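Local structure of chitin oligosaccharide binding protein NagB2 (7EHU) at residues T33-N38 with D78-A83; A100-Y105 with G109-L114; N316-S321 with N338-E343; P90-N95 with D326-A331; K56-A59 with T65-L68. The protein binds short chitin oligosaccharides outside the cell of a Gram-positive bacterium and probably delivers them to a membrane importer. All blocks are in the same frame, centred on the assembly; numbering follows the deposited sequence. Where two conformers were deposited one is given.

Overall arrangement
From the N terminus, contact 1 opens on strand 30-36 and closes on helix 73-86. Nested inside its loop is contact 5, where helix 44-60 meets strand 64-70 of the same beta-alpha-beta unit. Contact 4 opens next, at 90-95, and its loop of 230 residues closes only at the start of helix 326-339. Contact 2 is nested within that loop and covers the exit from helix 100-107. Contact 3 opens on strand 309-320 before contact 4 has closed and ends beyond it, so the two cross. Strands 30-36, 64-70, 93-97 and 309-320 belong to one mixed sheet, to which contacts 1, 3, 4 and 5 tie helices.

Contact 1 of 5, residues T33-N38 with D78-A83. With NAG (2-acetamido-2-deoxy-beta-D-glucopyranose), chain B.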
# COMPACT_ATOMS: atom_id res chain seq x y z
N THR A 33 12.91 -15.31 14.21
CA THR A 33 12.80 -13.88 14.01
C THR A 33 11.54 -13.58 13.22
O THR A 33 11.26 -14.21 12.19
CB THR A 33 14.04 -13.34 13.30
OG1 THR A 33 15.18 -13.62 14.13
CG2 THR A 33 13.92 -11.83 13.03
N LEU A 34 10.79 -12.60 13.71
CA LEU A 34 9.55 -12.15 13.09
C LEU A 34 9.77 -10.70 12.68
O LEU A 34 9.76 -9.79 13.52
CB LEU A 34 8.38 -12.30 14.06
CG LEU A 34 6.98 -12.25 13.46
CD1 LEU A 34 5.94 -12.57 14.54
CD2 LEU A 34 6.66 -10.89 12.81
N ARG A 35 10.02 -10.50 11.38
CA ARG A 35 10.23 -9.19 10.79
C ARG A 35 8.88 -8.53 10.50
O ARG A 35 8.08 -9.07 9.74
CB ARG A 35 11.04 -9.34 9.51
CG ARG A 35 11.15 -8.09 8.64
CD ARG A 35 12.06 -7.00 9.22
NE ARG A 35 13.32 -7.57 9.66
CZ ARG A 35 14.26 -8.07 8.86
NH1 ARG A 35 14.10 -8.05 7.55
NH2 ARG A 35 15.34 -8.64 9.37
N HIS A 36 8.66 -7.35 11.08
CA HIS A 36 7.42 -6.62 10.87
C HIS A 36 7.77 -5.16 10.63
O HIS A 36 8.90 -4.71 10.86
CB HIS A 36 6.48 -6.76 12.06
CG HIS A 36 6.98 -6.08 13.28
ND1 HIS A 36 6.68 -4.76 13.56
CD2 HIS A 36 7.78 -6.51 14.28
CE1 HIS A 36 7.28 -4.42 14.69
NE2 HIS A 36 7.93 -5.46 15.15
N ILE A 37 6.78 -4.40 10.16
CA ILE A 37 6.96 -3.00 9.78
C ILE A 37 6.21 -2.05 10.71
O ILE A 37 6.09 -0.86 10.41
CB ILE A 37 6.59 -2.78 8.30
CG1 ILE A 37 5.13 -3.17 8.02
CG2 ILE A 37 7.54 -3.53 7.39
CD1 ILE A 37 4.65 -2.70 6.67
N ASN A 38 5.73 -2.53 11.85
CA ASN A 38 4.86 -1.73 12.72
C ASN A 38 5.65 -0.94 13.76
O ASN A 38 5.51 -1.15 14.97
CB ASN A 38 3.83 -2.64 13.36
CG ASN A 38 3.00 -3.31 12.33
OD1 ASN A 38 2.42 -2.63 11.47
ND2 ASN A 38 2.96 -4.64 12.34
N ASP A 78 12.95 -2.68 0.66
CA ASP A 78 13.87 -2.28 -0.40
C ASP A 78 15.32 -2.48 -0.05
O ASP A 78 16.16 -2.46 -0.95
CB ASP A 78 13.60 -0.83 -0.82
CG ASP A 78 12.19 -0.63 -1.30
OD1 ASP A 78 11.73 0.51 -1.21
OD2 ASP A 78 11.59 -1.59 -1.80
N VAL A 79 15.64 -2.68 1.23
CA VAL A 79 17.04 -2.83 1.64
C VAL A 79 17.24 -4.13 2.42
O VAL A 79 17.98 -5.02 1.98
CB VAL A 79 17.53 -1.60 2.43
CG1 VAL A 79 19.00 -1.75 2.82
CG2 VAL A 79 17.31 -0.31 1.62
N LYS A 80 16.62 -4.24 3.60
CA LYS A 80 16.98 -5.29 4.55
C LYS A 80 16.51 -6.66 4.09
O LYS A 80 17.32 -7.60 3.97
CB LYS A 80 16.47 -4.96 5.96
CG LYS A 80 17.15 -5.77 7.05
CD LYS A 80 16.68 -5.39 8.44
CE LYS A 80 17.56 -5.98 9.52
NZ LYS A 80 17.10 -5.65 10.90
N LEU A 81 15.21 -6.84 3.85
CA LEU A 81 14.75 -8.16 3.41
C LEU A 81 15.35 -8.49 2.05
O LEU A 81 15.69 -9.65 1.78
CB LEU A 81 13.24 -8.19 3.35
CG LEU A 81 12.63 -9.55 2.98
CD1 LEU A 81 12.95 -10.59 4.03
CD2 LEU A 81 11.12 -9.41 2.80
N LYS A 82 15.50 -7.49 1.18
CA LYS A 82 16.11 -7.71 -0.13
C LYS A 82 17.51 -8.32 0.02
O LYS A 82 17.86 -9.30 -0.65
CB LYS A 82 16.16 -6.39 -0.90
CG LYS A 82 16.68 -6.53 -2.34
CD LYS A 82 16.71 -5.18 -3.07
CE LYS A 82 15.32 -4.68 -3.45
NZ LYS A 82 15.32 -3.24 -3.91
N ALA A 83 18.31 -7.75 0.93
CA ALA A 83 19.67 -8.22 1.12
C ALA A 83 19.70 -9.60 1.76
O ALA A 83 20.52 -10.44 1.40
CB ALA A 83 20.42 -7.21 2.00
C1 NAG B . -1.03 0.29 10.36
C2 NAG B . -0.23 1.37 9.60
C3 NAG B . -0.08 1.00 8.13
C4 NAG B . 0.30 -0.47 7.94
C5 NAG B . -0.52 -1.38 8.84
C6 NAG B . -0.09 -2.82 8.79
C7 NAG B . -0.48 3.72 10.35
C8 NAG B . -1.39 4.93 10.33
N2 NAG B . -0.93 2.64 9.70
O1 NAG B . -1.06 0.57 11.71
O3 NAG B . 0.89 1.88 7.55
O4 NAG B . -0.07 -0.86 6.62
O5 NAG B . -0.42 -0.94 10.20
O6 NAG B . 1.32 -2.95 8.94
O7 NAG B . 0.62 3.73 10.91
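Lys80, on helix 73-86, lays its aliphatic chain over one face of the Arg35 guanidinium, which rises from strand 30-36. From CB the chain runs straight outwards, with CG anti to the backbone N (chi1 -162°) and every later torsion extended. CG comes within 3.8 Å of Arg35 NH1. One carbon further, CD sits above the plane, offset toward its rim, and lies 3.6 Å from Arg35 CZ. CE makes the closest approach, 3.5 Å from Arg35 NH2. At the tip, NZ passes 3.8 Å from Arg35 NH2 and forms a salt bridge with Asp69 OD2, the same oxygen that receives Arg35 NE. The Arg35 chain is bent at chi2 and chi3, and its other nitrogens reach Glu84 through NH2 and Asn76 through NH1. Leu81 adds a looser contact, its CB 4.3 Å from Arg35 NH1.

Where strand 30-36 runs out, the segment enters the sugar pocket. Asn38 OD1 accepts a hydrogen bond of 2.8 Å from O6 of the chain B NAG, and the backbone N of Asn38 donates to His36 ND1 over 3.0 Å, nearly in the plane of the imidazole.

The closeness of two cations is probably tolerated because acidic groups sit beside them: Asp69 serves both and Glu84 takes a further Arg35 N-H.

Contact 2 of 5, residues A100-Y105 with G109-L114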
# COMPACT_ATOMS: atom_id res chain seq x y z
N ALA A 100 5.72 -8.95 -7.83
CA ALA A 100 7.13 -9.06 -8.19
C ALA A 100 7.99 -9.58 -7.04
O ALA A 100 8.80 -10.47 -7.25
CB ALA A 100 7.67 -7.71 -8.69
N ASP A 101 7.87 -9.00 -5.84
CA ASP A 101 8.74 -9.42 -4.74
C ASP A 101 8.57 -10.91 -4.45
O ASP A 101 9.54 -11.66 -4.32
CB ASP A 101 8.44 -8.63 -3.46
CG ASP A 101 8.87 -7.18 -3.52
OD1 ASP A 101 9.50 -6.71 -4.50
OD2 ASP A 101 8.50 -6.47 -2.56
N THR A 102 7.31 -11.35 -4.29
CA THR A 102 7.03 -12.77 -4.02
C THR A 102 7.52 -13.65 -5.16
O THR A 102 8.09 -14.71 -4.93
CB THR A 102 5.52 -12.97 -3.78
OG1 THR A 102 5.16 -12.41 -2.51
CG2 THR A 102 5.14 -14.42 -3.74
N GLN A 103 7.28 -13.22 -6.40
CA GLN A 103 7.75 -14.02 -7.53
C GLN A 103 9.26 -14.18 -7.49
O GLN A 103 9.78 -15.27 -7.71
CB GLN A 103 7.32 -13.33 -8.82
CG GLN A 103 5.80 -13.43 -9.06
CD GLN A 103 5.26 -12.28 -9.88
OE1 GLN A 103 6.00 -11.57 -10.56
NE2 GLN A 103 3.95 -12.09 -9.82
N ASN A 104 9.98 -13.10 -7.19
CA ASN A 104 11.44 -13.18 -7.13
C ASN A 104 11.89 -14.14 -6.04
O ASN A 104 12.72 -15.01 -6.28
CB ASN A 104 12.03 -11.80 -6.89
CG ASN A 104 11.93 -10.90 -8.10
OD1 ASN A 104 11.53 -11.33 -9.18
ND2 ASN A 104 12.30 -9.63 -7.93
N TYR A 105 11.35 -14.01 -4.84
CA TYR A 105 11.83 -14.81 -3.73
C TYR A 105 11.39 -16.26 -3.87
O TYR A 105 12.12 -17.16 -3.45
CB TYR A 105 11.41 -14.19 -2.40
CG TYR A 105 11.87 -12.76 -2.19
CD1 TYR A 105 13.08 -12.30 -2.71
CD2 TYR A 105 11.11 -11.87 -1.45
CE1 TYR A 105 13.48 -11.00 -2.51
CE2 TYR A 105 11.53 -10.56 -1.23
CZ TYR A 105 12.71 -10.14 -1.77
OH TYR A 105 13.16 -8.86 -1.56
N GLY A 109 13.69 -19.82 -4.44
CA GLY A 109 13.54 -20.93 -3.52
C GLY A 109 13.53 -20.56 -2.05
O GLY A 109 13.73 -21.45 -1.22
N HIS A 110 13.25 -19.30 -1.71
CA HIS A 110 13.37 -18.84 -0.33
C HIS A 110 12.06 -18.74 0.42
O HIS A 110 12.09 -18.42 1.61
CB HIS A 110 14.07 -17.50 -0.28
CG HIS A 110 15.45 -17.55 -0.84
ND1 HIS A 110 16.30 -18.61 -0.58
CD2 HIS A 110 16.11 -16.71 -1.65
CE1 HIS A 110 17.44 -18.41 -1.23
NE2 HIS A 110 17.35 -17.26 -1.89
N LEU A 111 10.93 -19.01 -0.23
CA LEU A 111 9.61 -18.89 0.38
C LEU A 111 8.98 -20.26 0.60
O LEU A 111 8.96 -21.09 -0.31
CB LEU A 111 8.67 -18.04 -0.47
CG LEU A 111 9.09 -16.59 -0.70
CD1 LEU A 111 8.01 -15.83 -1.46
CD2 LEU A 111 9.41 -15.87 0.61
N LEU A 112 8.43 -20.47 1.79
CA LEU A 112 7.75 -21.72 2.12
C LEU A 112 6.44 -21.81 1.35
O LEU A 112 5.60 -20.92 1.49
CB LEU A 112 7.48 -21.74 3.63
CG LEU A 112 6.96 -23.06 4.22
CD1 LEU A 112 8.07 -24.10 4.24
CD2 LEU A 112 6.41 -22.84 5.62
N PRO A 113 6.19 -22.87 0.57
CA PRO A 113 4.86 -23.04 -0.02
C PRO A 113 3.87 -23.43 1.08
O PRO A 113 4.16 -24.24 1.96
CB PRO A 113 5.06 -24.15 -1.06
CG PRO A 113 6.22 -24.91 -0.58
CD PRO A 113 7.12 -23.94 0.16
N LEU A 114 2.68 -22.83 1.01
CA LEU A 114 1.73 -22.89 2.12
C LEU A 114 0.49 -23.74 1.85
O LEU A 114 -0.34 -23.87 2.75
CB LEU A 114 1.28 -21.48 2.51
CG LEU A 114 2.41 -20.53 2.91
CD1 LEU A 114 1.88 -19.16 3.23
CD2 LEU A 114 3.19 -21.09 4.08
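Gly109 and His110 fold back on Tyr105 in a Schellman motif that ends helix 100-107. Gly109 makes the turn possible with a positive phi of 83°; a side chain here would collide with the carbonyl oxygen of the residue before. Its own carbonyl oxygen leads away from the helix, to Ser322 OG.

His110 supplies the bond across the contact. Its backbone N donates to Tyr105 O at 3.0 Å and 166°, and its CB rests 3.7 Å from the same oxygen. The imidazole turns elsewhere, with ND1 hydrogen-bonded to NE2 of His323.

Leu111 carries the apolar part. With CG beside the backbone N and anti to the carbonyl carbon (chi1 -61°), the branch points at the last turns of the helix: CG meets Tyr105 CB at 3.7 Å, while CD1 lies 3.6 Å from Thr102 O and 3.9 Å from Thr102 CG2. Tyr105 offers only its CB to this branch, since its ring heads away and lies with one face over Asp101 O. Phe94 and Leu96 of strand 93-97, Met85 of helix 73-86 and Tyr140 of strand 138-154 also pack on Leu111.

Beyond it the segment leaves the helix and joins strand 309-320, through a backbone hydrogen bond between Leu112 N and Phe320 O.

Contact 3 of 5, residues N316-S321 with N338-E343; sequences NGYGFS and NFYTLE. With NAG (2-acetamido-2-deoxy-beta-D-glucopyranose), chain C.
The Tyr340 hydroxyl OH nestles against strand 309-320, 3.4 Å from Tyr318 N and 3.6 Å from Tyr318 CB, and makes a weak hydrogen bond with the carbonyl oxygen of Leu142 on the adjoining strand. It approaches the Tyr318 ring at its edge, near the ring plane.

The same ring presents another part of its edge to Phe339 in a T-shaped stack. Tyr318 CE2 stands over one face of Phe339, 3.8 Å from CZ, with centroids 5.4 Å apart and planes at 83°. The first torsions of the neighbours differ: Phe339 holds CG anti to the backbone N (chi1 -171°), whereas Tyr340 holds it beside the N, which is consistent with both rings reaching the strand. Phe339 CD2 also lies over the centre of the Tyr340 ring. An inverse gamma turn centred on Tyr340 links the end of helix 326-339 to helix 342-352.

With a leucine in place of Tyr318, the face of Phe339 would probably lose its edge partner and a gap would be likely to open towards His36, which the Tyr318 hydroxyl now touches.

Two residues before Tyr318, Asn316 OD1 accepts the N2-H of the chain C NAG at 2.9 Å. Its ND2 is bonded to Asn95 OD1, which fixes which end of the amide faces the sugar. The contact thus joins mostly aromatic packing at Tyr318 to a nearby polar acceptor that matches the acetamido N-H.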
# COMPACT_ATOMS: atom_id res chain seq x y z
N ASN A 316 -0.18 -7.23 0.92
CA ASN A 316 0.84 -7.18 1.96
C ASN A 316 0.45 -8.04 3.13
O ASN A 316 -0.70 -7.99 3.61
CB ASN A 316 1.07 -5.72 2.40
CG ASN A 316 2.24 -5.57 3.36
OD1 ASN A 316 2.08 -5.05 4.47
ND2 ASN A 316 3.42 -6.04 2.95
N GLY A 317 1.38 -8.85 3.59
CA GLY A 317 1.15 -9.70 4.74
C GLY A 317 2.42 -10.43 5.10
O GLY A 317 3.49 -9.90 4.87
N TYR A 318 2.32 -11.63 5.66
CA TYR A 318 3.50 -12.39 6.08
C TYR A 318 3.80 -13.51 5.08
O TYR A 318 2.91 -14.22 4.60
CB TYR A 318 3.30 -12.95 7.50
CG TYR A 318 3.35 -11.84 8.51
CD1 TYR A 318 4.54 -11.18 8.77
CD2 TYR A 318 2.20 -11.40 9.17
CE1 TYR A 318 4.58 -10.12 9.67
CE2 TYR A 318 2.24 -10.35 10.07
CZ TYR A 318 3.42 -9.72 10.31
OH TYR A 318 3.51 -8.64 11.15
N GLY A 319 5.10 -13.63 4.80
CA GLY A 319 5.67 -14.81 4.19
C GLY A 319 6.64 -15.48 5.15
O GLY A 319 6.96 -14.95 6.23
N PHE A 320 7.11 -16.66 4.75
CA PHE A 320 7.82 -17.57 5.63
C PHE A 320 9.02 -18.16 4.92
O PHE A 320 8.95 -18.47 3.73
CB PHE A 320 6.86 -18.66 6.14
CG PHE A 320 5.62 -18.07 6.73
CD1 PHE A 320 5.61 -17.66 8.06
CD2 PHE A 320 4.51 -17.80 5.94
CE1 PHE A 320 4.51 -17.02 8.59
CE2 PHE A 320 3.41 -17.16 6.48
CZ PHE A 320 3.40 -16.79 7.81
N SER A 321 10.13 -18.28 5.62
CA SER A 321 11.31 -18.88 5.00
C SER A 321 11.04 -20.33 4.64
O SER A 321 10.39 -21.07 5.38
CB SER A 321 12.49 -18.78 5.96
OG SER A 321 13.59 -19.44 5.36
N ASN A 338 -2.79 -18.71 14.70
CA ASN A 338 -3.21 -17.73 15.68
C ASN A 338 -3.31 -16.33 15.14
O ASN A 338 -4.04 -15.52 15.71
CB ASN A 338 -2.27 -17.78 16.89
CG ASN A 338 -2.44 -19.05 17.70
OD1 ASN A 338 -3.53 -19.63 17.72
ND2 ASN A 338 -1.39 -19.48 18.39
N PHE A 339 -2.63 -16.01 14.05
CA PHE A 339 -2.73 -14.69 13.46
C PHE A 339 -3.90 -14.58 12.49
O PHE A 339 -4.62 -13.58 12.50
CB PHE A 339 -1.43 -14.33 12.73
CG PHE A 339 -1.37 -12.89 12.29
CD1 PHE A 339 -1.12 -11.89 13.20
CD2 PHE A 339 -1.57 -12.55 10.97
CE1 PHE A 339 -1.08 -10.57 12.80
CE2 PHE A 339 -1.53 -11.22 10.56
CZ PHE A 339 -1.27 -10.23 11.48
N TYR A 340 -4.07 -15.59 11.63
CA TYR A 340 -5.08 -15.56 10.56
C TYR A 340 -6.35 -16.21 11.08
O TYR A 340 -6.68 -17.36 10.78
CB TYR A 340 -4.52 -16.23 9.30
CG TYR A 340 -3.38 -15.45 8.72
CD1 TYR A 340 -3.61 -14.33 7.93
CD2 TYR A 340 -2.06 -15.80 8.97
CE1 TYR A 340 -2.57 -13.60 7.39
CE2 TYR A 340 -1.01 -15.09 8.44
CZ TYR A 340 -1.26 -13.98 7.67
OH TYR A 340 -0.22 -13.28 7.14
N THR A 341 -7.07 -15.46 11.91
CA THR A 341 -8.35 -15.91 12.44
C THR A 341 -9.29 -14.70 12.46
O THR A 341 -8.84 -13.56 12.53
CB THR A 341 -8.09 -16.62 13.79
OG1 THR A 341 -9.29 -17.20 14.29
CG2 THR A 341 -7.49 -15.66 14.81
N LEU A 342 -10.58 -14.97 12.36
CA LEU A 342 -11.52 -13.85 12.23
C LEU A 342 -11.57 -13.01 13.49
O LEU A 342 -11.94 -11.84 13.45
CB LEU A 342 -12.93 -14.35 11.89
CG LEU A 342 -13.08 -15.02 10.52
CD1 LEU A 342 -14.54 -15.16 10.14
CD2 LEU A 342 -12.33 -14.28 9.44
N GLU A 343 -11.21 -13.56 14.62
CA GLU A 343 -11.17 -12.81 15.85
C GLU A 343 -10.08 -11.76 15.85
O GLU A 343 -10.32 -10.58 16.19
CB GLU A 343 -11.64 -13.83 16.91
CG GLU A 343 -11.69 -13.37 18.34
CD GLU A 343 -12.23 -14.43 19.29
OE1 GLU A 343 -12.57 -15.55 19.29
OE2 GLU A 343 -11.07 -14.65 19.89
C1 NAG C . 0.95 -0.97 5.64
C2 NAG C . 0.31 -1.71 4.48
C3 NAG C . 1.22 -1.69 3.25
C4 NAG C . 1.73 -0.29 2.95
C5 NAG C . 2.34 0.30 4.22
C6 NAG C . 2.83 1.71 4.08
C7 NAG C . -1.17 -3.56 5.21
C8 NAG C . -1.21 -5.01 5.59
N2 NAG C . 0.04 -3.09 4.86
O3 NAG C . 0.47 -2.22 2.17
O4 NAG C . 2.77 -0.36 1.97
O5 NAG C . 1.33 0.31 5.24
O6 NAG C . 3.46 2.15 5.28
O7 NAG C . -2.18 -2.87 5.19

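Contact 4 of 5, residues P90-N95 with D326-A331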
# COMPACT_ATOMS: atom_id res chain seq x y z
N PRO A 90 16.67 -15.22 4.73
CA PRO A 90 15.60 -14.36 5.26
C PRO A 90 15.29 -14.71 6.70
O PRO A 90 15.62 -15.80 7.18
CB PRO A 90 14.39 -14.70 4.36
CG PRO A 90 14.65 -16.12 3.92
CD PRO A 90 16.16 -16.20 3.75
N PRO A 91 14.61 -13.82 7.41
CA PRO A 91 14.01 -14.21 8.70
C PRO A 91 13.03 -15.36 8.50
O PRO A 91 12.59 -15.65 7.39
CB PRO A 91 13.25 -12.94 9.11
CG PRO A 91 13.83 -11.84 8.31
CD PRO A 91 14.19 -12.47 7.00
N GLN A 92 12.65 -15.99 9.60
CA GLN A 92 11.70 -17.09 9.52
C GLN A 92 10.31 -16.61 9.09
O GLN A 92 9.61 -17.33 8.36
CB GLN A 92 11.62 -17.82 10.86
CG GLN A 92 12.81 -18.72 11.17
CD GLN A 92 13.93 -18.02 11.91
OE1 GLN A 92 13.98 -16.79 12.02
NE2 GLN A 92 14.77 -18.81 12.53
N ILE A 93 9.90 -15.43 9.57
CA ILE A 93 8.61 -14.80 9.29
C ILE A 93 8.89 -13.36 8.93
O ILE A 93 9.69 -12.70 9.61
CB ILE A 93 7.68 -14.84 10.53
CG1 ILE A 93 7.45 -16.26 11.02
CG2 ILE A 93 6.36 -14.15 10.20
CD1 ILE A 93 6.89 -16.33 12.44
N PHE A 94 8.25 -12.84 7.88
CA PHE A 94 8.56 -11.48 7.46
C PHE A 94 7.42 -10.84 6.69
O PHE A 94 6.75 -11.49 5.88
CB PHE A 94 9.83 -11.43 6.57
CG PHE A 94 9.90 -12.56 5.58
CD1 PHE A 94 9.31 -12.48 4.34
CD2 PHE A 94 10.53 -13.75 5.92
CE1 PHE A 94 9.31 -13.56 3.48
CE2 PHE A 94 10.56 -14.82 5.06
CZ PHE A 94 9.96 -14.72 3.83
N ASN A 95 7.25 -9.54 6.89
CA ASN A 95 6.33 -8.77 6.06
C ASN A 95 6.82 -8.82 4.61
O ASN A 95 7.99 -8.56 4.32
CB ASN A 95 6.26 -7.34 6.57
CG ASN A 95 5.28 -6.51 5.77
OD1 ASN A 95 5.62 -5.89 4.78
ND2 ASN A 95 4.04 -6.46 6.23
N ASP A 326 12.05 -28.88 11.57
CA ASP A 326 10.73 -29.33 11.97
C ASP A 326 10.18 -28.51 13.14
O ASP A 326 9.00 -28.17 13.17
CB ASP A 326 10.75 -30.82 12.30
CG ASP A 326 10.89 -31.70 11.07
OD1 ASP A 326 10.54 -31.23 9.95
OD2 ASP A 326 11.33 -32.86 11.20
N ALA A 327 11.04 -28.18 14.10
CA ALA A 327 10.59 -27.40 15.25
C ALA A 327 10.18 -25.99 14.83
O ALA A 327 9.17 -25.45 15.31
CB ALA A 327 11.69 -27.35 16.31
N GLU A 328 10.97 -25.38 13.95
CA GLU A 328 10.64 -24.06 13.43
C GLU A 328 9.33 -24.09 12.67
O GLU A 328 8.50 -23.18 12.83
CB GLU A 328 11.78 -23.57 12.53
CG GLU A 328 13.08 -23.19 13.26
CD GLU A 328 14.20 -22.85 12.28
OE1 GLU A 328 14.34 -23.60 11.31
OE2 GLU A 328 14.91 -21.83 12.47
N LYS A 329 9.10 -25.11 11.86
CA LYS A 329 7.87 -25.17 11.08
C LYS A 329 6.65 -25.36 11.97
O LYS A 329 5.60 -24.77 11.71
CB LYS A 329 7.98 -26.24 9.98
CG LYS A 329 6.80 -26.46 8.82
CD LYS A 329 7.57 -27.63 8.18
CE LYS A 329 8.76 -26.93 7.55
NZ LYS A 329 9.64 -27.68 6.64
N LYS A 330 6.78 -26.12 13.07
CA LYS A 330 5.68 -26.21 14.02
C LYS A 330 5.33 -24.85 14.62
O LYS A 330 4.15 -24.53 14.78
CB LYS A 330 6.05 -27.18 15.13
CG LYS A 330 4.95 -27.50 16.13
CD LYS A 330 5.36 -28.61 17.10
CE LYS A 330 6.23 -29.67 16.40
NZ LYS A 330 5.58 -30.62 15.45
N ALA A 331 6.34 -24.07 14.99
CA ALA A 331 6.11 -22.74 15.52
C ALA A 331 5.47 -21.83 14.48
O ALA A 331 4.57 -21.05 14.80
CB ALA A 331 7.43 -22.16 16.02
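Gln92 and Glu328 meet through a single side-chain hydrogen bond, NE2 to OE2, 3.0 Å long and with an N-H...O angle of 167°. Gln92 places CG beside its backbone N (chi1 -75°) and then bends sharply at chi2 (90°), which turns the amide aside from the line of the chain. Glu328 also keeps CG beside its backbone N but continues extended, so that its carboxylate reaches out from the first turn of helix 326-339. The two side chains meet at about a right angle, and so do their flat ends. OE2 lies in the amide plane of Gln92, as suits the N-H, whereas the donor arrives on the anti side of OE2 and well out of the carboxylate plane.

Each group is also held at its other end: Gln92 OE1 accepts from Thr33 N, and Glu328 OE1 from Asn325 N. Bonds at both ends restrict the rotation of each group. If a leucine stood at Gln92, Thr33 N and Glu328 OE2 would probably each lose a partner and the carboxylate would be likelier to swing on its chain.

The bond lies at the surface, where the loop entering strand 93-97 passes the start of helix 326-339. Glu328 packs on Val30 and Ala331 on Leu32, both of strand 30-36, while Ile93 touches Phe66 of strand 64-70.

Contact 5 of 5, residues K56-A59 with T65-L68; sequences KTEA and TFKL
Phe66 and Glu58 account for most of the surface buried here, with Thr57 adding a methyl group. The Glu58 carboxylate bonds to the backbone of strand 64-70: OE2 accepts from Phe66 N at 2.9 Å and 176°, through its anti lone pair. The chain that takes it there has CG beside the backbone N (chi1 -72°) and is extended thereafter, running alongside the Phe66 side chain, the two pointing opposite ways. On the way Glu58 CG touches the edge of the aromatic ring, 3.6 Å from Phe66 CD1 and near the ring plane.

Helix 44-60 and strand 64-70 are consecutive members of a beta-alpha-beta unit that starts with strand 30-36, and the contact lies next to the connection between them. Phe66 points from the sheet toward the helix. There Thr57 CG2 meets Phe66 CZ at 3.7 Å, the two side chains crossing at about a right angle. Thr57 turns its OG1 elsewhere, to Val53 O and to Asn338 ND2, while Val54 and Leu32 also pack on the phenylalanine.

A water bridges the two residues, donating to Glu58 OE2 at 2.9 Å and to Phe66 O at 2.8 Å.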
# COMPACT_ATOMS: atom_id res chain seq x y z
N LYS A 56 0.44 -15.69 22.62
CA LYS A 56 -0.41 -16.87 22.59
C LYS A 56 0.30 -18.05 21.93
O LYS A 56 0.19 -19.18 22.39
CB LYS A 56 -1.69 -16.56 21.82
CG LYS A 56 -2.70 -17.69 21.79
CD LYS A 56 -3.92 -17.30 20.96
CE LYS A 56 -4.86 -18.49 20.74
NZ LYS A 56 -5.88 -18.22 19.68
N THR A 57 1.02 -17.79 20.85
CA THR A 57 1.73 -18.84 20.15
C THR A 57 2.84 -19.43 21.00
O THR A 57 3.04 -20.65 21.02
CB THR A 57 2.25 -18.28 18.82
OG1 THR A 57 1.15 -17.71 18.09
CG2 THR A 57 2.92 -19.35 17.98
N GLU A 58 3.58 -18.57 21.71
CA GLU A 58 4.63 -19.05 22.62
C GLU A 58 4.05 -19.94 23.72
O GLU A 58 4.70 -20.91 24.15
CB GLU A 58 5.39 -17.86 23.20
CG GLU A 58 6.29 -17.19 22.15
CD GLU A 58 6.96 -15.91 22.62
OE1 GLU A 58 6.55 -15.35 23.66
OE2 GLU A 58 7.91 -15.48 21.95
N ALA A 59 2.86 -19.61 24.22
CA ALA A 59 2.24 -20.45 25.24
C ALA A 59 1.84 -21.81 24.67
O ALA A 59 1.88 -22.83 25.37
CB ALA A 59 1.02 -19.74 25.82
N THR A 65 10.53 -19.28 20.95
CA THR A 65 10.66 -17.86 21.28
C THR A 65 10.71 -17.08 19.97
O THR A 65 11.48 -17.44 19.07
CB THR A 65 11.95 -17.61 22.08
OG1 THR A 65 11.82 -18.19 23.38
CG2 THR A 65 12.23 -16.11 22.25
N PHE A 66 9.89 -16.05 19.86
CA PHE A 66 9.88 -15.18 18.70
C PHE A 66 10.65 -13.91 19.03
O PHE A 66 10.41 -13.28 20.08
CB PHE A 66 8.46 -14.84 18.25
CG PHE A 66 7.67 -16.03 17.75
CD1 PHE A 66 7.06 -16.88 18.63
CD2 PHE A 66 7.56 -16.30 16.40
CE1 PHE A 66 6.33 -17.98 18.19
CE2 PHE A 66 6.83 -17.40 15.94
CZ PHE A 66 6.23 -18.25 16.85
N LYS A 67 11.58 -13.54 18.17
CA LYS A 67 12.33 -12.31 18.33
C LYS A 67 11.76 -11.30 17.28
O LYS A 67 11.94 -11.46 16.08
CB LYS A 67 13.84 -12.49 18.51
CG LYS A 67 14.29 -11.08 18.83
CD LYS A 67 14.59 -10.43 17.52
CE LYS A 67 15.17 -9.08 17.61
NZ LYS A 67 15.52 -8.23 16.46
N LEU A 68 10.98 -10.32 17.75
CA LEU A 68 10.37 -9.35 16.86
C LEU A 68 11.43 -8.36 16.39
O LEU A 68 12.22 -7.87 17.20
CB LEU A 68 9.20 -8.62 17.52
CG LEU A 68 7.82 -9.27 17.28
CD1 LEU A 68 7.79 -10.71 17.73
CD2 LEU A 68 6.69 -8.45 17.93
O HOH W 1 8.37 -12.65 21.83